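PDB 6ZLK: epimerase domain-containing protein from Bacillus cereus HuA2-4, which interconverts UDP-glucuronic acid and UDP-galacturonic acid by epimerisation at C4 of the sugar, using bound NAD as its redox cofactor. Local coordinates for residues 21-24 and 25-28; 93-96 and 97-101; 109-112 and 113-116; 136-139 and 140-143; 299-302 and 303-306. One frame throughout, in Å; residues are numbered along the deposited sequence.

In the fold
All five contacts are local, made round a turn or along a helix. Interactions 2 and 3 use the same helix, 96-113, near its start and near its finish. Both also meet the second subunit, as interaction 4 does. Interaction 1 is a turn between helix 11-21 and strand 27-31, and interaction 4 is a turn in a loop at the surface. Interaction 5 opens helix 299-313, on the other side of the chain's centre from interactions 2 and 3. Leucines, valines and aromatic rings carry the buried sides. Carboxylates and waters mark the outer sides of interactions 3, 4 and 5. Interaction 2 alone includes a bond to NAD.

Interaction 1: 21-24 and 25-28; sequences LKNS and AYHV
The carboxamide oxygen OD1 of Asn23 accepts the backbone N-H of Ala25 at 3.0 Å, which makes an Asx turn. It lies on a type I beta turn from Asn23 to Tyr26, closed by Tyr26 N to Asn23 O at 3.0 Å. Asn23 thus gives two acceptors to one corner, one from its side chain and one from its backbone. The turn links helix 11-21 to strand 27-31 and so helps complete the beta-alpha-beta crossover that starts at strand 2-6 in the Rossmann-type fold.

Asn23 CG stands anti to the backbone N (chi1 -173°). This carries the amide over the ring of Tyr26, where the two planes stack at 21° to each other. CG lies 3.9 Å above the plane of the Tyr26 ring, over its centre. Asn23 CB adds a CH-pi contact, 4.0 Å from the Tyr26 ring centroid. The amide is therefore fixed by its oxygen and by its flat side together. The phenol OH of Tyr26 reaches a different partner, the carboxylate of Glu230.

Arg55 braces the backbone here through the carbonyl oxygens of Leu21 and Tyr26. Beneath the turn is an apolar side, where Leu21 and Val28 both pack on Phe56 of strand 56-59. These two side chains meet at an oblique angle, with Leu21 CD2 3.9 Å from Val28 CG2.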
loop_
_atom_site.group_PDB
_atom_site.type_symbol
_atom_site.label_atom_id
_atom_site.label_comp_id
_atom_site.label_asym_id
_atom_site.label_seq_id
_atom_site.Cartn_x
_atom_site.Cartn_y
_atom_site.Cartn_z
ATOM N N LEU A 21 25.719 -19.502 2.645
ATOM C CA LEU A 21 27.157 -19.601 2.974
ATOM C C LEU A 21 27.645 -21.030 2.784
ATOM O O LEU A 21 28.861 -21.159 2.615
ATOM C CB LEU A 21 27.450 -19.126 4.382
ATOM C CG LEU A 21 27.317 -17.632 4.593
ATOM C CD1 LEU A 21 27.285 -17.286 6.075
ATOM C CD2 LEU A 21 28.427 -16.891 3.887
ATOM N N LYS A 22 26.768 -22.021 2.659
ATOM C CA LYS A 22 27.190 -23.412 2.315
ATOM C C LYS A 22 27.836 -23.461 0.932
ATOM O O LYS A 22 28.564 -24.418 0.667
ATOM C CB LYS A 22 26.020 -24.377 2.465
ATOM C CG LYS A 22 25.713 -24.583 3.924
ATOM C CD LYS A 22 24.658 -25.585 4.203
ATOM C CE LYS A 22 24.380 -25.615 5.693
ATOM N NZ LYS A 22 23.141 -26.379 5.981
ATOM N N ASN A 23 27.485 -22.559 0.032
ATOM C CA ASN A 23 28.104 -22.470 -1.301
ATOM C C ASN A 23 29.349 -21.578 -1.164
ATOM O O ASN A 23 29.215 -20.384 -0.862
ATOM C CB ASN A 23 27.092 -21.970 -2.301
ATOM C CG ASN A 23 27.588 -22.015 -3.726
ATOM O OD1 ASN A 23 28.759 -21.760 -4.005
ATOM N ND2 ASN A 23 26.679 -22.307 -4.642
ATOM N N SER A 24 30.541 -22.149 -1.387
ATOM C CA SER A 24 31.811 -21.417 -1.183
ATOM C C SER A 24 31.923 -20.234 -2.137
ATOM O O SER A 24 32.742 -19.373 -1.880
ATOM C CB SER A 24 32.990 -22.359 -1.328
ATOM O OG SER A 24 32.953 -22.854 -2.646
ATOM N N ALA A 25 31.162 -20.182 -3.217
ATOM C CA ALA A 25 31.210 -19.064 -4.167
ATOM C C ALA A 25 30.485 -17.831 -3.605
ATOM O O ALA A 25 30.698 -16.726 -4.130
ATOM C CB ALA A 25 30.618 -19.471 -5.469
ATOM N N TYR A 26 29.609 -18.007 -2.633
ATOM C CA TYR A 26 28.731 -16.902 -2.201
ATOM C C TYR A 26 29.374 -16.150 -1.049
ATOM O O TYR A 26 29.882 -16.746 -0.083
ATOM C CB TYR A 26 27.344 -17.383 -1.788
ATOM C CG TYR A 26 26.545 -17.987 -2.895
ATOM C CD1 TYR A 26 26.892 -17.784 -4.225
ATOM C CD2 TYR A 26 25.428 -18.733 -2.625
ATOM C CE1 TYR A 26 26.096 -18.298 -5.245
ATOM C CE2 TYR A 26 24.639 -19.273 -3.631
ATOM C CZ TYR A 26 24.971 -19.027 -4.951
ATOM O OH TYR A 26 24.200 -19.545 -5.979
ATOM N N HIS A 27 29.262 -14.840 -1.122
ATOM C CA HIS A 27 29.602 -13.931 -0.015
ATOM C C HIS A 27 28.306 -13.257 0.408
ATOM O O HIS A 27 27.522 -12.860 -0.461
ATOM C CB HIS A 27 30.625 -12.912 -0.460
ATOM C CG HIS A 27 31.928 -13.527 -0.789
ATOM N ND1 HIS A 27 33.062 -13.262 -0.083
ATOM C CD2 HIS A 27 32.269 -14.402 -1.756
ATOM C CE1 HIS A 27 34.067 -13.945 -0.650
ATOM N NE2 HIS A 27 33.606 -14.667 -1.642
ATOM N N VAL A 28 28.131 -13.059 1.693
ATOM C CA VAL A 28 26.842 -12.542 2.202
ATOM C C VAL A 28 27.113 -11.379 3.138
ATOM O O VAL A 28 28.027 -11.471 4.014
ATOM C CB VAL A 28 26.073 -13.633 2.947
ATOM C CG1 VAL A 28 24.795 -13.097 3.567
ATOM C CG2 VAL A 28 25.770 -14.790 2.018
#

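Interaction 2: 93-96 and 97-101; sequences KDFQ and PYVTN. With NAD (nicotinamide-adenine-dinucleotide), chain E.
Phe95 O accepts Val99 N at 3.2 Å, in the carbonyl plane, and Gln96 O accepts Thr100 N at 3.1 Å. These bonds form the first turn of helix 96-113. A weak bond from Tyr98 N also reaches Phe95 O.

On the dimer side, Val99 CG2 makes a CH-pi contact over one face of the Phe95 ring. The methyl is offset toward the rim and comes 3.4 Å from CE2 of Phe95. Val99 also packs on Val99 of the second subunit, consistent with the helical dimer interface of related epimerases. The ring of Tyr98 turns its edge to the chain, with CD1 3.2 Å from Asp94 O. Its OH is held by Gly86 and Thr89. The chain of Gln96 bends at chi2 (70°), which brings OE1 to 3.0 Å from Thr100 OG1. Any bond there is weak, and Gln96 O competes for the same proton.

Asn101 faces NAD. Its ND2 gives a proton to Pro97 O at 2.9 Å, and the same oxygen also accepts Asn101 N. Asn101 OD1 accepts the adenine amino group N6A of NAD at 3.0 Å. With ND2 tied to the helix, the amide is held with its oxygen toward the cofactor, so it offers an acceptor matched to the amino group of adenine.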
loop_
_atom_site.group_PDB
_atom_site.type_symbol
_atom_site.label_atom_id
_atom_site.label_comp_id
_atom_site.label_asym_id
_atom_site.label_seq_id
_atom_site.Cartn_x
_atom_site.Cartn_y
_atom_site.Cartn_z
ATOM N N LYS A 93 -1.919 2.269 17.495
ATOM C CA LYS A 93 -0.630 2.974 17.707
ATOM C C LYS A 93 0.539 2.084 17.245
ATOM O O LYS A 93 1.637 2.619 17.107
ATOM C CB LYS A 93 -0.457 3.365 19.186
ATOM C CG LYS A 93 -0.154 2.220 20.140
ATOM C CD LYS A 93 0.066 2.669 21.594
ATOM C CE LYS A 93 0.838 1.661 22.428
ATOM N NZ LYS A 93 -0.019 0.517 22.822
ATOM N N ASP A 94 0.306 0.797 16.987
ATOM C CA ASP A 94 1.345 -0.175 16.573
ATOM C C ASP A 94 1.608 -0.076 15.059
ATOM O O ASP A 94 2.588 -0.686 14.561
ATOM C CB ASP A 94 0.946 -1.598 16.966
ATOM C CG ASP A 94 0.874 -1.799 18.464
ATOM O OD1 ASP A 94 1.674 -1.146 19.172
ATOM O OD2 ASP A 94 0.019 -2.586 18.885
ATOM N N PHE A 95 0.758 0.624 14.311
ATOM C CA PHE A 95 0.826 0.607 12.822
ATOM C C PHE A 95 2.046 1.354 12.272
ATOM O O PHE A 95 2.628 0.880 11.265
ATOM C CB PHE A 95 -0.450 1.236 12.249
ATOM C CG PHE A 95 -0.571 1.198 10.746
ATOM C CD1 PHE A 95 -0.491 -0.017 10.062
ATOM C CD2 PHE A 95 -0.771 2.361 10.024
ATOM C CE1 PHE A 95 -0.649 -0.058 8.685
ATOM C CE2 PHE A 95 -0.937 2.317 8.649
ATOM C CZ PHE A 95 -0.872 1.101 7.991
ATOM N N GLN A 96 2.428 2.490 12.864
ATOM C CA GLN A 96 3.457 3.381 12.295
ATOM C C GLN A 96 4.728 2.578 11.973
ATOM O O GLN A 96 5.285 2.716 10.893
ATOM C CB GLN A 96 3.713 4.601 13.170
ATOM C CG GLN A 96 4.891 5.418 12.714
ATOM C CD GLN A 96 4.616 6.140 11.428
ATOM O OE1 GLN A 96 5.129 5.780 10.365
ATOM N NE2 GLN A 96 3.839 7.216 11.527
ATOM N N PRO A 97 5.280 1.711 12.851
ATOM C CA PRO A 97 6.485 0.974 12.473
ATOM C C PRO A 97 6.335 0.056 11.251
ATOM O O PRO A 97 7.307 -0.236 10.598
ATOM C CB PRO A 97 6.759 0.137 13.736
ATOM C CG PRO A 97 6.208 1.009 14.827
ATOM C CD PRO A 97 4.884 1.457 14.252
ATOM N N TYR A 98 5.135 -0.447 11.009
ATOM C CA TYR A 98 4.879 -1.283 9.813
ATOM C C TYR A 98 5.000 -0.419 8.565
ATOM O O TYR A 98 5.585 -0.837 7.558
ATOM C CB TYR A 98 3.489 -1.898 9.797
ATOM C CG TYR A 98 3.271 -3.002 10.817
ATOM C CD1 TYR A 98 3.125 -2.713 12.156
ATOM C CD2 TYR A 98 3.325 -4.324 10.433
ATOM C CE1 TYR A 98 2.864 -3.732 13.071
ATOM C CE2 TYR A 98 3.071 -5.342 11.331
ATOM C CZ TYR A 98 2.883 -5.044 12.651
ATOM O OH TYR A 98 2.670 -6.072 13.523
ATOM N N VAL A 99 4.486 0.806 8.648
ATOM C CA VAL A 99 4.629 1.691 7.462
ATOM C C VAL A 99 6.105 2.054 7.228
ATOM O O VAL A 99 6.605 2.006 6.139
ATOM C CB VAL A 99 3.759 2.933 7.651
ATOM C CG1 VAL A 99 4.046 3.925 6.560
ATOM C CG2 VAL A 99 2.302 2.582 7.677
ATOM N N THR A 100 6.815 2.469 8.265
ATOM C CA THR A 100 8.198 2.906 8.128
ATOM C C THR A 100 9.078 1.736 7.661
ATOM O O THR A 100 9.810 1.861 6.713
ATOM C CB THR A 100 8.665 3.430 9.481
ATOM O OG1 THR A 100 7.864 4.616 9.713
ATOM C CG2 THR A 100 10.153 3.724 9.454
ATOM N N ASN A 101 8.939 0.600 8.298
ATOM C CA ASN A 101 9.887 -0.504 7.999
ATOM C C ASN A 101 9.431 -1.357 6.827
ATOM O O ASN A 101 10.296 -2.046 6.259
ATOM C CB ASN A 101 10.122 -1.338 9.245
ATOM C CG ASN A 101 10.795 -0.488 10.287
ATOM O OD1 ASN A 101 11.907 -0.028 10.024
ATOM N ND2 ASN A 101 10.106 -0.197 11.382
HETATM P PA NAD E . 11.762 -11.452 11.780
HETATM O O1A NAD E . 11.092 -10.381 12.550
HETATM O O2A NAD E . 12.303 -12.656 12.492
HETATM O O5B NAD E . 12.875 -10.917 10.806
HETATM C C5B NAD E . 12.844 -9.618 10.178
HETATM C C4B NAD E . 14.079 -8.845 10.571
HETATM O O4B NAD E . 14.021 -7.553 9.925
HETATM C C3B NAD E . 14.228 -8.589 12.060
HETATM O O3B NAD E . 15.295 -9.317 12.656
HETATM C C2B NAD E . 14.321 -7.061 12.153
HETATM O O2B NAD E . 15.228 -6.564 13.121
HETATM C C1B NAD E . 14.774 -6.677 10.741
HETATM N N9A NAD E . 14.405 -5.331 10.338
HETATM C C8A NAD E . 13.155 -4.768 10.337
HETATM N N7A NAD E . 13.141 -3.529 9.921
HETATM C C5A NAD E . 14.489 -3.242 9.712
HETATM C C6A NAD E . 15.169 -2.084 9.308
HETATM N N6A NAD E . 14.576 -0.888 9.097
HETATM N N1A NAD E . 16.512 -2.162 9.145
HETATM C C2A NAD E . 17.129 -3.340 9.389
HETATM N N3A NAD E . 16.599 -4.489 9.833
HETATM C C4A NAD E . 15.278 -4.376 9.948
HETATM O O3 NAD E . 10.624 -11.941 10.758
HETATM P PN NAD E . 10.591 -13.273 9.808
HETATM O O1N NAD E . 9.553 -14.143 10.346
HETATM O O2N NAD E . 11.955 -13.721 9.611
HETATM O O5D NAD E . 10.084 -12.630 8.459
HETATM C C5D NAD E . 11.013 -12.334 7.484
HETATM C C4D NAD E . 10.261 -11.835 6.282
HETATM O O4D NAD E . 9.382 -12.861 5.789
HETATM C C3D NAD E . 9.393 -10.592 6.530
HETATM O O3D NAD E . 9.474 -9.715 5.392
HETATM C C2D NAD E . 7.971 -11.146 6.599
HETATM O O2D NAD E . 6.995 -10.141 6.308
HETATM C C1D NAD E . 8.117 -12.310 5.624
HETATM N N1N NAD E . 7.211 -13.417 5.888
HETATM C C2N NAD E . 7.367 -14.203 6.991
HETATM C C3N NAD E . 6.508 -15.221 7.210
HETATM C C7N NAD E . 6.592 -16.057 8.440
HETATM O O7N NAD E . 5.779 -16.960 8.526
HETATM N N7N NAD E . 7.570 -15.825 9.327
HETATM C C4N NAD E . 5.534 -15.531 6.244
HETATM C C5N NAD E . 5.296 -14.634 5.207
HETATM C C6N NAD E . 6.179 -13.616 5.019
#

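Interaction 3: 109-112 and 113-116; sequences LLEA and CKHI
This is a helix-to-turn contact, where helix 96-113 gives way to the loop that leads into strand 120-126. The chain passes from the last helical residues into a type I beta turn from Cys113 to Ile116. The backbone bonds slacken on the way. Cys113 N has only weak bonds, to Leu109 O at 3.0 Å and to Leu110 O at 3.1 Å. Lys114 N has a sounder bond to Glu111 O at 3.2 Å, although the donor stands 66° out of that carbonyl plane. His115 N to Ala112 O is weak, as is the bond of Ile116 N to Cys113 O within the turn.

Leu109, Leu110 and Cys113 face inward onto Phe121 of strand 120-126, and Ala112 rests on Leu68 and Leu72 of helix 68-72.

The polar side belongs to Glu111 and Lys114, whose side chains run side by side and point the same way. Glu111 bends at chi2 (-80°) and Lys114 at chi3 (64°), and these bends bring the two charged ends near each other. They do not form a salt bridge, since Glu111 OE1 is 4.0 Å from Lys114 NZ. A water gives a proton to Glu111 OE2 at 2.8 Å. It also lies against Lys114 NZ, at a distance of 2.5 Å that is doubtfully short. Lys114 also makes a cation-pi contact with Phe167.

Glu111 OE2 is further bonded to Tyr163 OH and to Gly92 N of the second subunit. This carboxylate oxygen thus has three partners, which would probably favour its ionised form and tie the helix to the dimer interface.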
loop_
_atom_site.group_PDB
_atom_site.type_symbol
_atom_site.label_atom_id
_atom_site.label_comp_id
_atom_site.label_asym_id
_atom_site.label_seq_id
_atom_site.Cartn_x
_atom_site.Cartn_y
_atom_site.Cartn_z
ATOM N N LEU A 109 15.568 1.185 -0.457
ATOM C CA LEU A 109 16.377 0.128 -1.114
ATOM C C LEU A 109 16.207 0.213 -2.626
ATOM O O LEU A 109 17.215 0.199 -3.321
ATOM C CB LEU A 109 15.994 -1.247 -0.609
ATOM C CG LEU A 109 16.459 -1.557 0.798
ATOM C CD1 LEU A 109 15.810 -2.830 1.230
ATOM C CD2 LEU A 109 17.988 -1.709 0.866
ATOM N N LEU A 110 14.977 0.314 -3.117
ATOM C CA LEU A 110 14.777 0.334 -4.571
ATOM C C LEU A 110 15.395 1.578 -5.180
ATOM O O LEU A 110 15.968 1.452 -6.270
ATOM C CB LEU A 110 13.306 0.270 -4.902
ATOM C CG LEU A 110 12.674 -1.064 -4.541
ATOM C CD1 LEU A 110 11.180 -0.909 -4.493
ATOM C CD2 LEU A 110 13.148 -2.127 -5.500
ATOM N N GLU A 111 15.253 2.740 -4.536
ATOM C CA GLU A 111 15.892 3.987 -5.053
ATOM C C GLU A 111 17.400 3.748 -5.174
ATOM O O GLU A 111 18.017 4.172 -6.156
ATOM C CB GLU A 111 15.599 5.154 -4.117
ATOM C CG GLU A 111 14.221 5.775 -4.283
ATOM C CD GLU A 111 14.100 6.745 -5.451
ATOM O OE1 GLU A 111 15.126 7.314 -5.831
ATOM O OE2 GLU A 111 12.978 6.929 -5.946
ATOM N N ALA A 112 18.008 3.116 -4.179
ATOM C CA ALA A 112 19.471 2.934 -4.146
ATOM C C ALA A 112 19.868 1.975 -5.260
ATOM O O ALA A 112 20.959 2.089 -5.819
ATOM C CB ALA A 112 19.890 2.446 -2.784
ATOM N N CYS A 113 18.965 1.076 -5.646
ATOM C CA CYS A 113 19.252 0.047 -6.669
ATOM C C CYS A 113 19.155 0.610 -8.097
ATOM O O CYS A 113 19.643 -0.066 -9.036
ATOM C CB CYS A 113 18.365 -1.169 -6.474
ATOM S SG CYS A 113 18.878 -2.105 -5.009
ATOM N N LYS A 114 18.601 1.800 -8.280
ATOM C CA LYS A 114 18.642 2.512 -9.596
ATOM C C LYS A 114 20.104 2.723 -10.039
ATOM O O LYS A 114 20.343 2.723 -11.265
ATOM C CB LYS A 114 17.977 3.884 -9.505
ATOM C CG LYS A 114 16.485 3.870 -9.241
ATOM C CD LYS A 114 15.852 5.251 -9.008
ATOM C CE LYS A 114 15.931 6.171 -10.206
ATOM N NZ LYS A 114 15.687 7.582 -9.814
ATOM N N HIS A 115 21.031 2.941 -9.098
ATOM C CA HIS A 115 22.434 3.396 -9.341
ATOM C C HIS A 115 23.407 2.216 -9.402
ATOM O O HIS A 115 24.627 2.469 -9.304
ATOM C CB HIS A 115 22.894 4.384 -8.247
ATOM C CG HIS A 115 21.948 5.520 -8.095
ATOM N ND1 HIS A 115 21.129 5.649 -6.989
ATOM C CD2 HIS A 115 21.603 6.507 -8.956
ATOM C CE1 HIS A 115 20.349 6.694 -7.151
ATOM N NE2 HIS A 115 20.621 7.244 -8.350
ATOM N N ILE A 116 22.918 0.983 -9.526
ATOM C CA ILE A 116 23.792 -0.214 -9.640
ATOM C C ILE A 116 23.189 -1.142 -10.683
ATOM O O ILE A 116 22.129 -0.786 -11.218
ATOM C CB ILE A 116 23.985 -0.876 -8.274
ATOM C CG1 ILE A 116 22.695 -1.480 -7.725
ATOM C CG2 ILE A 116 24.587 0.112 -7.290
ATOM C CD1 ILE A 116 22.930 -2.389 -6.557
HETATM O O HOH W 1 13.513 7.848 -8.586
#

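Interaction 4: 136-139 and 140-143; sequences AVSE and DLLP
A type I beta turn from Ser138 to Leu141 shapes this contact, in the long loop between strand 120-126 and helix 148-167. The turn is closed by Leu141 N to Ser138 O at 3.3 Å. The bond is nearly straight at hydrogen, but the donor lies above the carbonyl plane, 46° out of it.

Across the corner, Ser138 OG gives its proton to Asp140 OD1 at only 2.6 Å. Both side chains take the rotamer that sets the outer atom between the backbone N and the carbonyl carbon (chi1 70° for Ser138, 54° for Asp140). This turns the hydroxyl and the carboxylate to one side of the turn, where they meet.

A water spans the exit of the turn. It donates to Glu139 O at 2.6 Å and to Leu141 O at 2.8 Å, so both its protons are used. The carboxylate of Glu139 is bonded through OE2 to Asn241 N, on strand 239-242.

The apolar part is small. Leu141 CD1 touches Val137 CB at 3.7 Å, and the two side chains cross at about a right angle. The backbone of Val137 is bonded to Trp281 and Asp283, which anchors the loop to a later part of the chain. Asp140 of the second subunit packs on Leu142.

The short hydroxyl bond would probably help stabilise the negative charge of Asp140, and it probably helps to hold the corner of this partly exposed turn in shape.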
loop_
_atom_site.group_PDB
_atom_site.type_symbol
_atom_site.label_atom_id
_atom_site.label_comp_id
_atom_site.label_asym_id
_atom_site.label_seq_id
_atom_site.Cartn_x
_atom_site.Cartn_y
_atom_site.Cartn_z
ATOM N N ALA A 136 -7.231 -22.699 -3.520
ATOM C CA ALA A 136 -5.787 -22.425 -3.547
ATOM C C ALA A 136 -5.556 -21.141 -4.331
ATOM O O ALA A 136 -6.065 -20.973 -5.429
ATOM C CB ALA A 136 -5.058 -23.586 -4.137
ATOM N N VAL A 137 -4.870 -20.180 -3.751
ATOM C CA VAL A 137 -4.751 -18.883 -4.419
ATOM C C VAL A 137 -3.561 -18.883 -5.386
ATOM O O VAL A 137 -2.439 -19.244 -5.040
ATOM C CB VAL A 137 -4.663 -17.762 -3.385
ATOM C CG1 VAL A 137 -5.961 -17.700 -2.608
ATOM C CG2 VAL A 137 -3.449 -17.862 -2.474
ATOM N N SER A 138 -3.823 -18.377 -6.588
ATOM C CA SER A 138 -2.738 -18.167 -7.544
ATOM C C SER A 138 -2.333 -16.681 -7.529
ATOM O O SER A 138 -3.090 -15.812 -7.046
ATOM C CB SER A 138 -3.153 -18.739 -8.880
ATOM O OG SER A 138 -4.161 -17.927 -9.383
ATOM N N GLU A 139 -1.175 -16.387 -8.103
ATOM C CA GLU A 139 -0.513 -15.066 -7.982
ATOM C C GLU A 139 -1.199 -13.954 -8.785
ATOM O O GLU A 139 -0.898 -12.816 -8.480
ATOM C CB GLU A 139 0.954 -15.211 -8.349
ATOM C CG GLU A 139 1.679 -16.185 -7.432
ATOM C CD GLU A 139 1.733 -17.638 -7.851
ATOM O OE1 GLU A 139 0.890 -18.080 -8.697
ATOM O OE2 GLU A 139 2.618 -18.344 -7.377
ATOM N N ASP A 140 -2.133 -14.281 -9.692
ATOM C CA ASP A 140 -2.849 -13.285 -10.521
ATOM C C ASP A 140 -4.115 -12.779 -9.813
ATOM O O ASP A 140 -4.761 -11.848 -10.338
ATOM C CB ASP A 140 -3.150 -13.852 -11.910
ATOM C CG ASP A 140 -3.887 -15.190 -11.955
ATOM O OD1 ASP A 140 -3.993 -15.852 -10.888
ATOM O OD2 ASP A 140 -4.375 -15.574 -13.092
ATOM N N LEU A 141 -4.487 -13.343 -8.668
ATOM C CA LEU A 141 -5.723 -12.953 -7.954
ATOM C C LEU A 141 -5.639 -11.506 -7.477
ATOM O O LEU A 141 -4.575 -11.070 -6.935
ATOM C CB LEU A 141 -5.936 -13.867 -6.753
ATOM C CG LEU A 141 -6.674 -15.163 -6.998
ATOM C CD1 LEU A 141 -6.798 -15.870 -5.667
ATOM C CD2 LEU A 141 -8.053 -14.937 -7.632
ATOM N N LEU A 142 -6.757 -10.801 -7.491
ATOM C CA LEU A 142 -6.821 -9.450 -6.889
ATOM C C LEU A 142 -6.614 -9.565 -5.380
ATOM O O LEU A 142 -7.388 -10.161 -4.650
ATOM C CB LEU A 142 -8.155 -8.775 -7.226
ATOM C CG LEU A 142 -7.984 -7.312 -7.628
ATOM C CD1 LEU A 142 -9.159 -6.797 -8.436
ATOM C CD2 LEU A 142 -7.755 -6.468 -6.386
ATOM N N PRO A 143 -5.521 -9.006 -4.848
ATOM C CA PRO A 143 -5.263 -9.134 -3.423
ATOM C C PRO A 143 -6.040 -8.057 -2.658
ATOM O O PRO A 143 -5.963 -6.903 -3.032
ATOM C CB PRO A 143 -3.750 -8.929 -3.321
ATOM C CG PRO A 143 -3.383 -8.084 -4.505
ATOM C CD PRO A 143 -4.445 -8.329 -5.565
HETATM O O HOH W 2 -1.826 -11.000 -6.839
#

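Interaction 5: 299-302 and 303-306; sequences LSDG and LEAE
Asp301 and Glu304, three residues apart near the start of helix 299-313, lie side by side and point the same way. Their carboxylate planes are turned 51° apart. Asp301 OD1 and Glu304 OE2 come within 3.7 Å, a close approach of like charges. A water eases it, donating to Asp301 OD1 at 2.6 Å and to Glu304 OE1 at 2.7 Å. The same water accepts the proton of Ser300 OG at 3.0 Å, so three side chains share it. Acidic groups near the start of a helix probably also gain from its dipole.

Glu304 CG stands beside its own backbone N (chi1 -75°), and the chain then runs extended. It lies back over the preceding turn, with CG 3.1 Å from Ser300 O.

Leu299 and Leu303 point to the buried side, one turn apart, and both pack on Met256 of helix 250-261. The backbone bond between them, Leu303 N to Leu299 O, is 2.8 Å.

Glu306 turns inward, next to Phe190 and Tyr180. Its chi1 of -171° sends the extended chain away from Gly302, and OE1 is bonded to Gly181 N. Its own backbone N is held by Gly302 O at 3.0 Å.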
loop_
_atom_site.group_PDB
_atom_site.type_symbol
_atom_site.label_atom_id
_atom_site.label_comp_id
_atom_site.label_asym_id
_atom_site.label_seq_id
_atom_site.Cartn_x
_atom_site.Cartn_y
_atom_site.Cartn_z
ATOM N N LEU A 299 4.409 -32.198 7.970
ATOM C CA LEU A 299 4.134 -31.558 9.267
ATOM C C LEU A 299 4.668 -32.389 10.421
ATOM O O LEU A 299 5.224 -31.767 11.308
ATOM C CB LEU A 299 2.630 -31.361 9.432
ATOM C CG LEU A 299 2.117 -30.111 8.756
ATOM C CD1 LEU A 299 0.587 -30.131 8.751
ATOM C CD2 LEU A 299 2.665 -28.867 9.456
ATOM N N SER A 300 4.548 -33.716 10.408
ATOM C CA SER A 300 5.010 -34.493 11.589
ATOM C C SER A 300 6.525 -34.323 11.713
ATOM O O SER A 300 7.018 -34.035 12.823
ATOM C CB SER A 300 4.584 -35.950 11.582
ATOM O OG SER A 300 4.992 -36.580 10.405
ATOM N N ASP A 301 7.258 -34.393 10.610
ATOM C CA ASP A 301 8.730 -34.217 10.662
ATOM C C ASP A 301 9.057 -32.779 11.092
ATOM O O ASP A 301 9.967 -32.579 11.904
ATOM C CB ASP A 301 9.378 -34.593 9.336
ATOM C CG ASP A 301 9.459 -36.089 9.040
ATOM O OD1 ASP A 301 9.237 -36.906 9.971
ATOM O OD2 ASP A 301 9.779 -36.425 7.888
ATOM N N GLY A 302 8.375 -31.776 10.532
ATOM C CA GLY A 302 8.676 -30.350 10.822
ATOM C C GLY A 302 8.326 -29.986 12.259
ATOM O O GLY A 302 9.139 -29.299 12.911
ATOM N N LEU A 303 7.218 -30.518 12.782
ATOM C CA LEU A 303 6.796 -30.288 14.191
ATOM C C LEU A 303 7.726 -31.010 15.166
ATOM O O LEU A 303 8.047 -30.415 16.175
ATOM C CB LEU A 303 5.374 -30.783 14.347
ATOM C CG LEU A 303 4.325 -29.871 13.713
ATOM C CD1 LEU A 303 2.997 -30.560 13.825
ATOM C CD2 LEU A 303 4.314 -28.475 14.347
ATOM N N GLU A 304 8.280 -32.143 14.768
ATOM C CA GLU A 304 9.291 -32.823 15.620
ATOM C C GLU A 304 10.486 -31.896 15.804
ATOM O O GLU A 304 11.016 -31.789 16.920
ATOM C CB GLU A 304 9.715 -34.161 15.013
ATOM C CG GLU A 304 8.660 -35.226 15.195
ATOM C CD GLU A 304 8.806 -36.436 14.291
ATOM O OE1 GLU A 304 7.857 -37.275 14.305
ATOM O OE2 GLU A 304 9.819 -36.523 13.566
ATOM N N ALA A 305 10.938 -31.277 14.716
ATOM C CA ALA A 305 12.111 -30.403 14.735
ATOM C C ALA A 305 11.784 -29.216 15.611
ATOM O O ALA A 305 12.618 -28.829 16.430
ATOM C CB ALA A 305 12.468 -29.953 13.346
ATOM N N GLU A 306 10.646 -28.561 15.351
ATOM C CA GLU A 306 10.335 -27.355 16.136
ATOM C C GLU A 306 10.153 -27.739 17.608
ATOM O O GLU A 306 10.619 -26.926 18.436
ATOM C CB GLU A 306 9.151 -26.574 15.555
ATOM C CG GLU A 306 9.016 -25.230 16.283
ATOM C CD GLU A 306 8.109 -24.159 15.679
ATOM O OE1 GLU A 306 7.628 -24.374 14.526
ATOM O OE2 GLU A 306 7.841 -23.137 16.385
HETATM O O HOH W 3 7.412 -37.807 11.665
#